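Local coordinates for type I polyketide synthase PikAII (Streptomyces venezuelae, PDB 3QP9), which provides a C2-type ketoreductase of a modular polyketide synthase, a Rossmann-fold unit probably concerned with epimerizing the growing polyketide, at residues R231-A236 with A404-G409; L399-A404 with A417-L422; T437-S442 with V486-V491; P443-R448 with L466-A471. All blocks are in the same frame, centred on the assembly; numbering follows the deposited sequence.

How the interactions relate
Interactions 1, 2 and 3 form a compact group: the centres of interactions 1 and 3 lie about 9 Å apart, those of interactions 2 and 3 about 10 Å, and those of interactions 1 and 2 about 12 Å. Strands 396-402 and 435-441 are neighbours, probably hydrogen-bonded where Ser401 N lies 2.8 Å from Val439 O. Interaction 1 continues interaction 2 through Ala404 and packs Ile406 against Ala440 and Thr487 of interaction 3. Interaction 4 nests in the loop closed by interaction 3, its centre about 12 Å away, and meets it through Trp441 and Leu466. In related reductases the active site lies where the equivalent strand ends and the next helix starts, probably bordering interactions 1 and 2.

Interaction 1 (R231-A236 with A404-G409); sequences RRLVRA and AAIWGG
Arg231 reaches across to the loop after strand 396-402 and holds the carbonyl of Ile406 with both terminal nitrogens. NH1 of Arg231 is 2.8 Å from Ile406 O and uses a lone pair in the carbonyl plane, while NH2 of Arg231, 2.9 Å from the same Ile406 O, comes nearly straight along the C=O axis. The oxygen lies within 1° of the guanidinium plane, so one buried acceptor is satisfied by two N-H groups and the flat group is kept from turning. An arginine suits this place because its long chain, extended from CG to NE, can span the gap from the strand. Arg180 approaches the same loop, its NH2 giving a weak bond to Ala405 O.

Packing begins one strand repeat further on. The CA-CB bond of Leu233 points toward the loop, and with CG anti to the backbone nitrogen (chi1 -178°) its two methyls touch different residues. Leu233 CD1 lies 3.7 Å from Ile406 CG2, the two side chains crossing at about a right angle. The other methyl, Leu233 CD2, meets the indole rim 3.6 Å from Trp407 CE3, near the ring plane. Phe496 packs edge-to-face with that indole, and Trp493 touches Leu233. Joining strand 227-235 to a loop of the Rossmann core in this way is consistent with the two-subdomain build of modular polyketide synthase ketoreductases.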
loop_
_atom_site.group_PDB
_atom_site.type_symbol
_atom_site.label_atom_id
_atom_site.label_comp_id
_atom_site.label_asym_id
_atom_site.label_seq_id
_atom_site.Cartn_x
_atom_site.Cartn_y
_atom_site.Cartn_z
ATOM N N ARG A 231 -2.012 -7.782 12.180
ATOM C CA ARG A 231 -1.449 -6.462 11.862
ATOM C C ARG A 231 -1.735 -5.374 12.902
ATOM O O ARG A 231 -2.916 -5.174 13.367
ATOM C CB ARG A 231 -1.966 -6.028 10.485
ATOM C CG ARG A 231 -1.208 -4.793 9.857
ATOM C CD ARG A 231 -1.444 -4.859 8.295
ATOM N NE ARG A 231 -0.866 -3.636 7.652
ATOM C CZ ARG A 231 -1.463 -2.440 7.574
ATOM N NH1 ARG A 231 -0.832 -1.427 6.928
ATOM N NH2 ARG A 231 -2.585 -2.171 8.229
ATOM N N ARG A 232 -0.698 -4.655 13.257
ATOM C CA ARG A 232 -0.796 -3.630 14.332
ATOM C C ARG A 232 -0.006 -2.404 13.910
ATOM O O ARG A 232 1.122 -2.557 13.437
ATOM C CB ARG A 232 -0.119 -4.234 15.646
ATOM C CG ARG A 232 -0.916 -5.349 16.319
ATOM C CD ARG A 232 -2.343 -4.810 16.778
ATOM N NE ARG A 232 -3.035 -5.851 17.582
ATOM C CZ ARG A 232 -3.838 -6.761 17.061
ATOM N NH1 ARG A 232 -4.451 -7.636 17.830
ATOM N NH2 ARG A 232 -4.021 -6.778 15.743
ATOM N N LEU A 233 -0.539 -1.206 14.092
ATOM C CA LEU A 233 0.262 0.031 14.047
ATOM C C LEU A 233 0.782 0.365 15.423
ATOM O O LEU A 233 0.014 0.480 16.363
ATOM C CB LEU A 233 -0.611 1.165 13.497
ATOM C CG LEU A 233 0.164 2.482 13.371
ATOM C CD1 LEU A 233 0.969 2.269 12.049
ATOM C CD2 LEU A 233 -0.913 3.579 13.229
ATOM N N VAL A 234 2.101 0.404 15.591
ATOM C CA VAL A 234 2.678 0.712 16.863
ATOM C C VAL A 234 3.649 1.901 16.775
ATOM O O VAL A 234 4.152 2.271 15.697
ATOM C CB VAL A 234 3.458 -0.546 17.477
ATOM C CG1 VAL A 234 2.429 -1.776 17.683
ATOM C CG2 VAL A 234 4.624 -0.869 16.618
ATOM N N ARG A 235 4.006 2.477 17.920
ATOM C CA ARG A 235 5.056 3.519 17.893
ATOM C C ARG A 235 6.386 2.924 17.547
ATOM O O ARG A 235 6.748 1.817 17.989
ATOM C CB ARG A 235 5.230 4.199 19.274
ATOM C CG ARG A 235 4.183 5.217 19.485
ATOM C CD ARG A 235 4.387 6.131 20.680
ATOM N NE ARG A 235 3.142 6.890 20.789
ATOM C CZ ARG A 235 2.846 7.971 20.085
ATOM N NH1 ARG A 235 1.642 8.570 20.244
ATOM N NH2 ARG A 235 3.753 8.456 19.244
ATOM N N ALA A 236 7.106 3.632 16.719
ATOM C CA ALA A 236 8.454 3.262 16.355
ATOM C C ALA A 236 9.438 4.287 16.913
ATOM O O ALA A 236 10.160 4.923 16.166
ATOM C CB ALA A 236 8.590 3.169 14.830
ATOM N N ALA A 404 -2.762 6.494 3.768
ATOM C CA ALA A 404 -3.961 5.834 3.115
ATOM C C ALA A 404 -3.606 4.353 2.907
ATOM O O ALA A 404 -4.455 3.475 3.057
ATOM C CB ALA A 404 -4.305 6.488 1.773
ATOM N N ALA A 405 -2.323 4.078 2.740
ATOM C CA ALA A 405 -1.892 2.725 2.572
ATOM C C ALA A 405 -1.640 1.981 3.892
ATOM O O ALA A 405 -1.410 0.747 3.893
ATOM C CB ALA A 405 -0.582 2.724 1.704
ATOM N N ILE A 406 -1.582 2.722 4.985
ATOM C CA ILE A 406 -1.243 2.157 6.304
ATOM C C ILE A 406 -2.526 1.759 7.049
ATOM O O ILE A 406 -2.736 0.590 7.355
ATOM C CB ILE A 406 -0.501 3.160 7.127
ATOM C CG1 ILE A 406 0.871 3.477 6.436
ATOM C CG2 ILE A 406 -0.247 2.587 8.587
ATOM C CD1 ILE A 406 1.805 2.256 6.171
ATOM N N TRP A 407 -3.430 2.715 7.213
ATOM C CA TRP A 407 -4.651 2.446 7.904
ATOM C C TRP A 407 -5.866 2.616 6.984
ATOM O O TRP A 407 -6.895 1.988 7.220
ATOM C CB TRP A 407 -4.746 3.306 9.191
ATOM C CG TRP A 407 -4.604 4.821 9.055
ATOM C CD1 TRP A 407 -5.455 5.690 8.404
ATOM C CD2 TRP A 407 -3.599 5.635 9.669
ATOM N NE1 TRP A 407 -5.015 6.979 8.550
ATOM C CE2 TRP A 407 -3.879 6.976 9.318
ATOM C CE3 TRP A 407 -2.448 5.347 10.464
ATOM C CZ2 TRP A 407 -3.100 8.047 9.777
ATOM C CZ3 TRP A 407 -1.645 6.414 10.892
ATOM C CH2 TRP A 407 -1.986 7.752 10.534
ATOM N N GLY A 408 -5.771 3.413 5.923
ATOM C CA GLY A 408 -6.973 3.543 5.012
ATOM C C GLY A 408 -7.887 4.683 5.458
ATOM O O GLY A 408 -7.875 5.118 6.645
ATOM N N GLY A 409 -8.762 5.116 4.581
ATOM C CA GLY A 409 -9.638 6.243 4.873
ATOM C C GLY A 409 -10.768 6.099 3.882
ATOM O O GLY A 409 -10.582 5.583 2.812
#

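Interaction 2 (L399-A404 with A417-L422); sequences LFSSVA and AGTAFL
Leu422 on helix 413-426 packs against strand 396-402 in the first half of a beta-alpha-beta unit of the Rossmann fold, whose second strand is 435-441. The segment axes pass 7.4 Å apart at 135°, so helix and strand run in roughly opposite senses, as this crossover requires.

The tight part is leucine against strand. Leu422 CD1 comes to 3.4 Å from Phe400 O and also touches the backbone of Ser401. In return Leu399 CD1 rests 3.6 Å from Leu422 O, on the helix backbone. Both leucines have CG anti to the carbonyl carbon (chi1 near -48° in each), and CD1 and CB of Leu399 meet CB of Leu422; branched, flexible chains of this size fill the space between helix and strand. Ala377 of helix 363-386 touches both of them.

Toward Thr419 the fit is looser, though this end is buried too and meets protein rather than solvent. The Thr419 methyl CG2 lies 4.0 Å from Ser402 CB, and the hydroxyl OG1 of Thr419, with no polar partner in the model, is 3.9 Å from Ser402 N. The small serines let the helix come close here: the CA atoms of Ser401 and Thr419 are 5.2 Å apart. Ser401 OG has at most a weak bond to Thr419 O, with Asp423 also close. Beyond this, Ser402 closes an ST turn, its OG accepting from Ala404 N at 2.9 Å in a nearly straight bond (169°).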
loop_
_atom_site.group_PDB
_atom_site.type_symbol
_atom_site.label_atom_id
_atom_site.label_comp_id
_atom_site.label_asym_id
_atom_site.label_seq_id
_atom_site.Cartn_x
_atom_site.Cartn_y
_atom_site.Cartn_z
ATOM N N LEU A 399 10.771 6.194 -1.458
ATOM C CA LEU A 399 9.367 6.381 -1.935
ATOM C C LEU A 399 8.483 7.122 -0.960
ATOM O O LEU A 399 8.400 6.797 0.279
ATOM C CB LEU A 399 8.794 4.961 -2.178
ATOM C CG LEU A 399 9.746 4.063 -2.977
ATOM C CD1 LEU A 399 9.075 2.601 -3.258
ATOM C CD2 LEU A 399 10.071 4.722 -4.352
ATOM N N PHE A 400 7.791 8.124 -1.475
ATOM C CA PHE A 400 6.802 8.862 -0.681
ATOM C C PHE A 400 5.446 8.177 -0.833
ATOM O O PHE A 400 4.822 8.275 -1.869
ATOM C CB PHE A 400 6.731 10.356 -1.130
ATOM C CG PHE A 400 7.809 11.234 -0.498
ATOM C CD1 PHE A 400 9.100 10.795 -0.365
ATOM C CD2 PHE A 400 7.507 12.521 -0.029
ATOM C CE1 PHE A 400 10.068 11.614 0.224
ATOM C CE2 PHE A 400 8.482 13.335 0.587
ATOM C CZ PHE A 400 9.723 12.913 0.731
ATOM N N SER A 401 5.017 7.501 0.253
ATOM C CA SER A 401 3.751 6.843 0.313
ATOM C C SER A 401 2.854 7.659 1.256
ATOM O O SER A 401 3.112 8.850 1.537
ATOM C CB SER A 401 4.016 5.402 0.804
ATOM O OG SER A 401 2.857 4.639 1.135
ATOM N N SER A 402 1.826 7.031 1.797
ATOM C CA SER A 402 0.750 7.790 2.463
ATOM C C SER A 402 0.124 6.933 3.544
ATOM O O SER A 402 -0.001 5.733 3.372
ATOM C CB SER A 402 -0.310 8.152 1.428
ATOM O OG SER A 402 -1.542 8.423 2.047
ATOM N N VAL A 403 -0.309 7.569 4.619
ATOM C CA VAL A 403 -1.096 6.898 5.623
ATOM C C VAL A 403 -2.381 6.194 5.023
ATOM O O VAL A 403 -2.971 5.367 5.715
ATOM C CB VAL A 403 -1.491 7.834 6.815
ATOM C CG1 VAL A 403 -0.235 8.367 7.593
ATOM C CG2 VAL A 403 -2.377 9.063 6.351
ATOM N N ALA A 404 -2.762 6.494 3.768
ATOM C CA ALA A 404 -3.961 5.834 3.115
ATOM C C ALA A 404 -3.606 4.353 2.907
ATOM O O ALA A 404 -4.455 3.475 3.057
ATOM C CB ALA A 404 -4.305 6.488 1.773
ATOM N N ALA A 417 -4.479 1.500 -2.709
ATOM C CA ALA A 417 -3.918 0.488 -3.595
ATOM C C ALA A 417 -2.526 0.870 -4.140
ATOM O O ALA A 417 -1.580 0.080 -4.042
ATOM C CB ALA A 417 -4.939 0.170 -4.795
ATOM N N GLY A 418 -2.409 2.071 -4.748
ATOM C CA GLY A 418 -1.166 2.428 -5.460
ATOM C C GLY A 418 -0.007 2.623 -4.471
ATOM O O GLY A 418 1.102 2.229 -4.704
ATOM N N THR A 419 -0.322 3.253 -3.344
ATOM C CA THR A 419 0.640 3.656 -2.358
ATOM C C THR A 419 1.016 2.388 -1.569
ATOM O O THR A 419 2.196 2.222 -1.148
ATOM C CB THR A 419 -0.085 4.821 -1.659
ATOM O OG1 THR A 419 0.601 6.053 -1.814
ATOM C CG2 THR A 419 -0.907 4.629 -0.403
ATOM N N ALA A 420 0.066 1.451 -1.418
ATOM C CA ALA A 420 0.502 0.158 -0.778
ATOM C C ALA A 420 1.498 -0.584 -1.608
ATOM O O ALA A 420 2.264 -1.416 -1.088
ATOM C CB ALA A 420 -0.712 -0.794 -0.406
ATOM N N PHE A 421 1.556 -0.272 -2.909
ATOM C CA PHE A 421 2.543 -0.981 -3.738
ATOM C C PHE A 421 3.911 -0.486 -3.376
ATOM O O PHE A 421 4.921 -1.324 -3.357
ATOM C CB PHE A 421 2.301 -0.747 -5.234
ATOM C CG PHE A 421 3.304 -1.426 -6.124
ATOM C CD1 PHE A 421 3.114 -2.763 -6.495
ATOM C CD2 PHE A 421 4.427 -0.712 -6.595
ATOM C CE1 PHE A 421 4.042 -3.404 -7.309
ATOM C CE2 PHE A 421 5.306 -1.295 -7.380
ATOM C CZ PHE A 421 5.120 -2.669 -7.781
ATOM N N LEU A 422 4.012 0.837 -3.080
ATOM C CA LEU A 422 5.331 1.437 -2.598
ATOM C C LEU A 422 5.845 0.815 -1.336
ATOM O O LEU A 422 7.091 0.470 -1.187
ATOM C CB LEU A 422 5.177 2.958 -2.395
ATOM C CG LEU A 422 4.537 3.719 -3.523
ATOM C CD1 LEU A 422 4.482 5.186 -3.194
ATOM C CD2 LEU A 422 5.451 3.540 -4.814
#

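Interaction 3 (T437-S442 with V486-V491); sequences TSVAWS and VTIADV
Ile488 and Trp441 lie side by side because each places CG, or CG1, anti to its carbonyl carbon (chi1 -61° and -63°). The isoleucine then runs on extended, and its CD1 settles over the face of the Trp441 six-membered ring, 4.1 Å from the centroid, in a CH-pi contact. The other branch of Ile488, CG2, is 3.7 Å from Trp441 CZ3. Ile488 CD1 also meets CG1 of Val439 at 3.6 Å, and Val439 CG2 lies alongside Val486 CG1. Branched chains suit these places, since Val439 and Ile488 each reach two neighbours on one face of the sheet.

The backbones form a parallel pair, crossing at 30°. Val486 N bonds to Ser438 O, Ala440 N to Val486 O at 3.0 Å, Ile488 N to Ala440 O at 3.0 Å, and Ser442 N to Ile488 O. Ala440 and Thr487 point to the other face, where the Thr487 methyl CG2 lies 3.5 Å from Ala440 O. Past the last bridge, Ser442 CB and Ala489 CB touch at 3.5 Å, a closeness that two small residues permit.

Helix 468-481 covers the Val439 and Trp441 face through Leu475, while Ile406 packs on Ala440 and Thr487. Strand 435-441 is flanked by 396-402 as well as 485-488, and Ser438 OG bonds to Asp423 of helix 413-426.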
loop_
_atom_site.group_PDB
_atom_site.type_symbol
_atom_site.label_atom_id
_atom_site.label_comp_id
_atom_site.label_asym_id
_atom_site.label_seq_id
_atom_site.Cartn_x
_atom_site.Cartn_y
_atom_site.Cartn_z
ATOM N N THR A 437 13.416 2.607 0.768
ATOM C CA THR A 437 12.714 2.965 2.002
ATOM C C THR A 437 11.394 3.480 1.506
ATOM O O THR A 437 11.401 4.227 0.517
ATOM C CB THR A 437 13.492 4.076 2.772
ATOM O OG1 THR A 437 14.736 3.539 3.273
ATOM C CG2 THR A 437 12.711 4.629 3.975
ATOM N N SER A 438 10.266 3.045 2.109
ATOM C CA SER A 438 9.010 3.703 1.847
ATOM C C SER A 438 8.603 4.503 3.107
ATOM O O SER A 438 8.441 3.950 4.250
ATOM C CB SER A 438 7.947 2.727 1.484
ATOM O OG SER A 438 6.733 3.422 1.211
ATOM N N VAL A 439 8.396 5.787 2.939
ATOM C CA VAL A 439 7.861 6.538 4.079
ATOM C C VAL A 439 6.368 6.895 3.875
ATOM O O VAL A 439 5.983 7.578 2.902
ATOM C CB VAL A 439 8.661 7.808 4.345
ATOM C CG1 VAL A 439 8.085 8.502 5.516
ATOM C CG2 VAL A 439 10.196 7.439 4.692
ATOM N N ALA A 440 5.499 6.455 4.794
ATOM C CA ALA A 440 4.047 6.714 4.607
ATOM C C ALA A 440 3.714 7.969 5.385
ATOM O O ALA A 440 3.693 7.958 6.568
ATOM C CB ALA A 440 3.251 5.561 5.145
ATOM N N TRP A 441 3.347 9.042 4.712
ATOM C CA TRP A 441 3.151 10.343 5.329
ATOM C C TRP A 441 1.703 10.679 5.522
ATOM O O TRP A 441 0.814 10.269 4.745
ATOM C CB TRP A 441 3.677 11.410 4.397
ATOM C CG TRP A 441 5.163 11.355 4.096
ATOM C CD1 TRP A 441 5.758 10.883 2.939
ATOM C CD2 TRP A 441 6.225 11.968 4.858
ATOM N NE1 TRP A 441 7.115 11.096 2.986
ATOM C CE2 TRP A 441 7.420 11.816 4.113
ATOM C CE3 TRP A 441 6.261 12.650 6.079
ATOM C CZ2 TRP A 441 8.696 12.294 4.581
ATOM C CZ3 TRP A 441 7.515 13.179 6.539
ATOM C CH2 TRP A 441 8.709 12.933 5.825
ATOM N N SER A 442 1.441 11.430 6.582
ATOM C CA SER A 442 0.190 12.094 6.665
ATOM C C SER A 442 0.335 13.378 5.880
ATOM O O SER A 442 1.444 13.784 5.598
ATOM C CB SER A 442 -0.215 12.335 8.155
ATOM O OG SER A 442 0.659 13.214 8.783
ATOM N N VAL A 486 8.552 3.176 7.410
ATOM C CA VAL A 486 8.166 3.883 8.632
ATOM C C VAL A 486 6.941 4.772 8.273
ATOM O O VAL A 486 6.790 5.156 7.143
ATOM C CB VAL A 486 9.325 4.713 9.134
ATOM C CG1 VAL A 486 9.723 5.768 8.111
ATOM C CG2 VAL A 486 9.001 5.335 10.523
ATOM N N THR A 487 6.064 5.053 9.217
ATOM C CA THR A 487 4.950 6.025 9.015
ATOM C C THR A 487 5.303 7.323 9.796
ATOM O O THR A 487 5.593 7.270 10.966
ATOM C CB THR A 487 3.658 5.480 9.581
ATOM O OG1 THR A 487 3.340 4.350 8.819
ATOM C CG2 THR A 487 2.468 6.508 9.531
ATOM N N ILE A 488 5.160 8.489 9.155
ATOM C CA ILE A 488 5.427 9.728 9.851
ATOM C C ILE A 488 4.097 10.485 9.806
ATOM O O ILE A 488 3.677 10.910 8.760
ATOM C CB ILE A 488 6.475 10.480 9.136
ATOM C CG1 ILE A 488 7.749 9.590 9.132
ATOM C CG2 ILE A 488 6.802 11.850 9.953
ATOM C CD1 ILE A 488 8.923 10.288 8.528
ATOM N N ALA A 489 3.512 10.717 10.961
ATOM C CA ALA A 489 2.217 11.358 11.012
ATOM C C ALA A 489 2.007 12.038 12.392
ATOM O O ALA A 489 2.534 11.566 13.408
ATOM C CB ALA A 489 1.141 10.289 10.711
ATOM N N ASP A 490 1.342 13.196 12.408
ATOM C CA ASP A 490 1.087 13.937 13.628
ATOM C C ASP A 490 -0.381 13.665 13.902
ATOM O O ASP A 490 -1.245 14.246 13.229
ATOM C CB ASP A 490 1.358 15.462 13.386
ATOM C CG ASP A 490 1.180 16.289 14.667
ATOM O OD1 ASP A 490 0.694 15.720 15.671
ATOM O OD2 ASP A 490 1.538 17.484 14.704
ATOM N N VAL A 491 -0.651 12.775 14.868
ATOM C CA VAL A 491 -1.965 12.235 15.120
ATOM C C VAL A 491 -2.327 12.499 16.605
ATOM O O VAL A 491 -1.530 12.196 17.509
ATOM C CB VAL A 491 -2.004 10.695 14.841
ATOM C CG1 VAL A 491 -3.488 10.238 14.814
ATOM C CG2 VAL A 491 -1.347 10.312 13.495
#

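Interaction 4 (P443-R448 with L466-A471); sequences PWEGSR and LAPATA
Trp444 lays one ring face against the start of helix 468-481. Ala471 CB sits over that face, 3.9 Å from the centroid of the six-membered ring, a CH-pi contact for which a bare methyl is small enough. Pro468 CA approaches Trp444 CE3 at 4.0 Å, and Leu466 CD2 reaches the pyrrole side, 4.1 Å from CD1 of Trp444.

Two backbone bonds on the residues flanking Trp444 hold its backbone beside Leu466. Leu466 N donates to Pro443 O at 3.1 Å, and Glu445 N to Leu466 O at 2.9 Å. Outside them Glu445, extended beyond CG, brings OE2 to 3.6 Å from Pro468 CD; the nearby helix N terminus may favour its negative charge electrostatically, though OE2 makes only van der Waals contacts with this segment. A proline suits this first helical turn, where no N-H need be bonded.

A type II turn from Trp444 to Ser447 holds the loop's course. Gly446 takes its positive-phi position, and Ser447 OG adds a 2.9 Å bond to Trp444 O beside the turn's own bond from Ser447 N.

Trp441 of strand 435-441 meets Trp444 edge-to-face and touches Leu466 and Ala471, tying the post-strand loop and helix 468-481 to the sheet.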
loop_
_atom_site.group_PDB
_atom_site.type_symbol
_atom_site.label_atom_id
_atom_site.label_comp_id
_atom_site.label_asym_id
_atom_site.label_seq_id
_atom_site.Cartn_x
_atom_site.Cartn_y
_atom_site.Cartn_z
ATOM N N PRO A 443 -0.790 14.036 5.505
ATOM C CA PRO A 443 -0.607 15.216 4.631
ATOM C C PRO A 443 0.217 16.360 5.185
ATOM O O PRO A 443 0.087 16.734 6.344
ATOM C CB PRO A 443 -2.077 15.704 4.413
ATOM C CG PRO A 443 -2.905 14.400 4.429
ATOM C CD PRO A 443 -2.188 13.601 5.566
ATOM N N TRP A 444 0.982 16.993 4.301
ATOM C CA TRP A 444 1.811 18.163 4.623
ATOM C C TRP A 444 1.016 19.458 4.482
ATOM O O TRP A 444 0.161 19.571 3.600
ATOM C CB TRP A 444 2.909 18.246 3.617
ATOM C CG TRP A 444 3.990 17.180 3.772
ATOM C CD1 TRP A 444 3.833 15.850 4.189
ATOM C CD2 TRP A 444 5.370 17.322 3.426
ATOM N NE1 TRP A 444 5.050 15.206 4.134
ATOM C CE2 TRP A 444 6.001 16.072 3.682
ATOM C CE3 TRP A 444 6.142 18.391 2.929
ATOM C CZ2 TRP A 444 7.380 15.851 3.456
ATOM C CZ3 TRP A 444 7.519 18.178 2.722
ATOM C CH2 TRP A 444 8.121 16.911 2.972
ATOM N N GLU A 445 1.334 20.415 5.337
ATOM C CA GLU A 445 0.816 21.789 5.191
ATOM C C GLU A 445 0.872 22.259 3.760
ATOM O O GLU A 445 1.816 21.945 3.008
ATOM C CB GLU A 445 1.615 22.767 6.034
ATOM C CG GLU A 445 1.316 22.748 7.507
ATOM C CD GLU A 445 2.114 23.784 8.279
ATOM O OE1 GLU A 445 1.776 23.975 9.471
ATOM O OE2 GLU A 445 3.101 24.370 7.736
ATOM N N GLY A 446 -0.143 23.034 3.398
ATOM C CA GLY A 446 -0.209 23.618 2.091
ATOM C C GLY A 446 -0.821 22.661 1.083
ATOM O O GLY A 446 -1.295 23.113 0.042
ATOM N N SER A 447 -0.815 21.348 1.353
ATOM C CA SER A 447 -1.263 20.422 0.322
ATOM C C SER A 447 -2.786 20.422 0.207
ATOM O O SER A 447 -3.495 20.806 1.162
ATOM C CB SER A 447 -0.708 19.005 0.530
ATOM O OG SER A 447 -1.457 18.358 1.519
ATOM N N ARG A 448 -3.284 19.990 -0.959
ATOM C CA ARG A 448 -4.708 20.139 -1.341
ATOM C C ARG A 448 -5.695 19.637 -0.270
ATOM O O ARG A 448 -6.596 20.373 0.111
ATOM C CB ARG A 448 -4.959 19.394 -2.656
ATOM C CG ARG A 448 -5.953 20.040 -3.617
ATOM C CD ARG A 448 -5.718 19.522 -5.064
ATOM N NE ARG A 448 -4.303 19.616 -5.507
ATOM C CZ ARG A 448 -3.707 18.783 -6.375
ATOM N NH1 ARG A 448 -4.388 17.758 -6.905
ATOM N NH2 ARG A 448 -2.409 18.951 -6.692
ATOM N N LEU A 466 1.510 18.463 8.475
ATOM C CA LEU A 466 2.941 18.477 8.823
ATOM C C LEU A 466 3.610 19.741 8.334
ATOM O O LEU A 466 3.614 20.012 7.129
ATOM C CB LEU A 466 3.677 17.254 8.223
ATOM C CG LEU A 466 3.718 15.908 8.942
ATOM C CD1 LEU A 466 2.637 15.640 10.016
ATOM C CD2 LEU A 466 4.161 14.620 8.077
ATOM N N ALA A 467 4.291 20.456 9.233
ATOM C CA ALA A 467 5.193 21.531 8.686
ATOM C C ALA A 467 6.337 20.871 7.867
ATOM O O ALA A 467 6.866 19.833 8.252
ATOM C CB ALA A 467 5.753 22.413 9.740
ATOM N N PRO A 468 6.645 21.461 6.703
ATOM C CA PRO A 468 7.567 20.916 5.716
ATOM C C PRO A 468 8.948 20.745 6.334
ATOM O O PRO A 468 9.536 19.672 6.217
ATOM C CB PRO A 468 7.536 21.970 4.585
ATOM C CG PRO A 468 6.079 22.442 4.636
ATOM C CD PRO A 468 5.722 22.467 6.112
ATOM N N ALA A 469 9.402 21.749 7.056
ATOM C CA ALA A 469 10.688 21.684 7.735
ATOM C C ALA A 469 10.827 20.514 8.728
ATOM O O ALA A 469 11.876 19.817 8.758
ATOM C CB ALA A 469 10.916 23.014 8.494
ATOM N N THR A 470 9.845 20.411 9.638
ATOM C CA THR A 470 9.747 19.320 10.583
ATOM C C THR A 470 9.648 17.946 9.906
ATOM O O THR A 470 10.375 17.030 10.307
ATOM C CB THR A 470 8.556 19.540 11.520
ATOM O OG1 THR A 470 8.716 20.850 12.045
ATOM C CG2 THR A 470 8.559 18.560 12.669
ATOM N N ALA A 471 8.813 17.842 8.877
ATOM C CA ALA A 471 8.639 16.597 8.127
ATOM C C ALA A 471 9.983 16.199 7.514
ATOM O O ALA A 471 10.371 15.023 7.520
ATOM C CB ALA A 471 7.546 16.752 7.021
#